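Local coordinates for protein alkane monooxygenase (Geobacillus thermodenitrificans, PDB 3B9O) that belongs to the luciferase-like monooxygenase family, has a TIM-barrel fold and binds flavin mononucleotide, at residues 165-170 against 204-209. Numbering follows the deposited sequence.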
loop_
_atom_site.group_PDB
_atom_site.type_symbol
_atom_site.label_atom_id
_atom_site.label_comp_id
_atom_site.label_asym_id
_atom_site.label_seq_id
_atom_site.Cartn_x
_atom_site.Cartn_y
_atom_site.Cartn_z
ATOM N N LEU A 165 -16.371 3.175 -2.591
ATOM C CA LEU A 165 -15.897 2.681 -3.898
ATOM C C LEU A 165 -16.990 2.731 -4.978
ATOM O O LEU A 165 -16.712 3.091 -6.112
ATOM C CB LEU A 165 -15.279 1.291 -3.762
ATOM C CG LEU A 165 -13.795 1.242 -3.330
ATOM C CD1 LEU A 165 -13.421 -0.202 -3.280
ATOM C CD2 LEU A 165 -12.886 1.958 -4.331
ATOM N N GLU A 166 -18.236 2.390 -4.619
ATOM C CA GLU A 166 -19.383 2.463 -5.554
ATOM C C GLU A 166 -19.411 3.869 -6.163
ATOM O O GLU A 166 -19.491 4.029 -7.390
ATOM C CB GLU A 166 -20.727 2.174 -4.816
ATOM C CG GLU A 166 -21.922 1.829 -5.752
ATOM C CD GLU A 166 -23.372 1.720 -5.090
ATOM O OE1 GLU A 166 -24.344 1.701 -5.916
ATOM O OE2 GLU A 166 -23.560 1.666 -3.812
ATOM N N VAL A 167 -19.338 4.870 -5.279
ATOM C CA VAL A 167 -19.375 6.311 -5.650
ATOM C C VAL A 167 -18.207 6.689 -6.550
ATOM O O VAL A 167 -18.411 7.295 -7.609
ATOM C CB VAL A 167 -19.381 7.252 -4.384
ATOM C CG1 VAL A 167 -19.258 8.707 -4.777
ATOM C CG2 VAL A 167 -20.668 7.018 -3.520
ATOM N N CYS A 168 -16.990 6.295 -6.142
ATOM C CA CYS A 168 -15.786 6.575 -6.935
ATOM C C CYS A 168 -15.853 5.897 -8.294
ATOM O O CYS A 168 -15.635 6.545 -9.338
ATOM C CB CYS A 168 -14.517 6.186 -6.135
ATOM S SG CYS A 168 -14.308 7.293 -4.719
ATOM N N TYR A 169 -16.224 4.610 -8.316
ATOM C CA TYR A 169 -16.388 3.909 -9.618
ATOM C C TYR A 169 -17.379 4.635 -10.545
ATOM O O TYR A 169 -17.090 4.825 -11.725
ATOM C CB TYR A 169 -16.900 2.461 -9.458
ATOM C CG TYR A 169 -16.018 1.478 -8.711
ATOM C CD1 TYR A 169 -16.604 0.416 -8.011
ATOM C CD2 TYR A 169 -14.609 1.597 -8.696
ATOM C CE1 TYR A 169 -15.842 -0.522 -7.325
ATOM C CE2 TYR A 169 -13.812 0.644 -8.006
ATOM C CZ TYR A 169 -14.454 -0.398 -7.314
ATOM O OH TYR A 169 -13.710 -1.335 -6.647
ATOM N N LYS A 170 -18.553 5.038 -10.024
ATOM C CA LYS A 170 -19.524 5.787 -10.868
ATOM C C LYS A 170 -18.933 7.080 -11.434
ATOM O O LYS A 170 -19.035 7.334 -12.612
ATOM C CB LYS A 170 -20.798 6.095 -10.101
ATOM C CG LYS A 170 -21.658 4.833 -9.811
ATOM C CD LYS A 170 -22.686 5.149 -8.711
ATOM C CE LYS A 170 -23.442 3.856 -8.423
ATOM N NZ LYS A 170 -24.665 4.104 -7.659
ATOM N N LYS A 204 -26.965 4.220 1.569
ATOM C CA LYS A 204 -27.035 4.388 3.004
ATOM C C LYS A 204 -26.139 5.505 3.554
ATOM O O LYS A 204 -26.551 6.256 4.459
ATOM C CB LYS A 204 -26.695 3.068 3.679
ATOM C CG LYS A 204 -26.458 3.122 5.176
ATOM C CD LYS A 204 -26.351 1.712 5.723
ATOM C CE LYS A 204 -26.508 1.705 7.224
ATOM N NZ LYS A 204 -26.179 0.345 7.679
ATOM N N TYR A 205 -24.909 5.589 3.034
ATOM C CA TYR A 205 -23.941 6.560 3.548
ATOM C C TYR A 205 -23.828 7.820 2.705
ATOM O O TYR A 205 -23.546 8.875 3.245
ATOM C CB TYR A 205 -22.556 5.933 3.737
ATOM C CG TYR A 205 -22.567 4.763 4.696
ATOM C CD1 TYR A 205 -22.605 4.970 6.077
ATOM C CD2 TYR A 205 -22.548 3.458 4.226
ATOM C CE1 TYR A 205 -22.627 3.904 6.951
ATOM C CE2 TYR A 205 -22.586 2.393 5.096
ATOM C CZ TYR A 205 -22.609 2.630 6.445
ATOM O OH TYR A 205 -22.627 1.572 7.299
ATOM N N PHE A 206 -24.066 7.718 1.412
ATOM C CA PHE A 206 -23.834 8.828 0.483
ATOM C C PHE A 206 -24.992 9.140 -0.432
ATOM O O PHE A 206 -25.723 8.250 -0.887
ATOM C CB PHE A 206 -22.580 8.514 -0.368
ATOM C CG PHE A 206 -21.352 8.304 0.457
ATOM C CD1 PHE A 206 -20.731 7.064 0.500
ATOM C CD2 PHE A 206 -20.823 9.369 1.199
ATOM C CE1 PHE A 206 -19.589 6.873 1.273
ATOM C CE2 PHE A 206 -19.697 9.208 1.971
ATOM C CZ PHE A 206 -19.072 7.951 2.022
ATOM N N GLU A 207 -25.099 10.412 -0.762
ATOM C CA GLU A 207 -26.006 10.903 -1.771
ATOM C C GLU A 207 -25.192 11.848 -2.665
ATOM O O GLU A 207 -24.789 12.936 -2.229
ATOM C CB GLU A 207 -27.172 11.657 -1.101
ATOM C CG GLU A 207 -28.302 12.030 -2.072
ATOM C CD GLU A 207 -29.183 10.829 -2.375
ATOM O OE1 GLU A 207 -29.396 9.975 -1.477
ATOM O OE2 GLU A 207 -29.672 10.733 -3.519
ATOM N N VAL A 208 -24.940 11.417 -3.895
ATOM C CA VAL A 208 -24.037 12.122 -4.824
ATOM C C VAL A 208 -24.651 12.139 -6.213
ATOM O O VAL A 208 -24.508 11.191 -6.970
ATOM C CB VAL A 208 -22.610 11.489 -4.881
ATOM C CG1 VAL A 208 -21.703 12.253 -5.879
ATOM C CG2 VAL A 208 -21.991 11.459 -3.503
ATOM N N PRO A 209 -25.366 13.221 -6.539
ATOM C CA PRO A 209 -25.948 13.373 -7.891
ATOM C C PRO A 209 -24.923 13.397 -9.028
ATOM O O PRO A 209 -25.231 12.956 -10.128
ATOM C CB PRO A 209 -26.754 14.678 -7.819
ATOM C CG PRO A 209 -26.400 15.334 -6.505
ATOM C CD PRO A 209 -25.717 14.314 -5.616
#
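Lys170 NZ, to one side of the apolar contact of Val167 with Phe206 and Val208 and not touching it, is gripped by two groups: Glu166 OE1 lies 3.0 Å from Lys170 NZ in a salt bridge, and His201 ND1 makes a second hydrogen bond. The ammonium meets that carboxylate from above its plane, 52° out of it. Across the contact itself no polar bond forms; Val167 does all the touching from the helix. Its CG1 lies anti to the backbone N (chi1 173°) and its CG2 anti to the carbonyl carbon, a setting that gives each methyl its own partner. Val167 CG2 sits 4.0 Å from both Phe206 CB and Phe206 CD1, lying obliquely to the ring. Val167 CG1 meets Val208 CG2 at 4.1 Å, the two valines crossing at about a right angle. His201, paired with Val208 through the backbone of the small antiparallel hairpin 201-208, also touches Val167 and Phe206, as does Pro112. One turn earlier in helix 154-174, Glu163 accepts the backbone N-H groups of Tyr205 and Phe206, one on each carboxylate oxygen. Both segments lie in the long connection between parallel barrel strands 130-135 and 223-227, helix first and hairpin after. With just 115 Å² buried and apolar contacts alone, the packing itself gives little directional hold; that comes from polar bonds beside it, those of Glu163 to the backbone and that of Lys170 to His201.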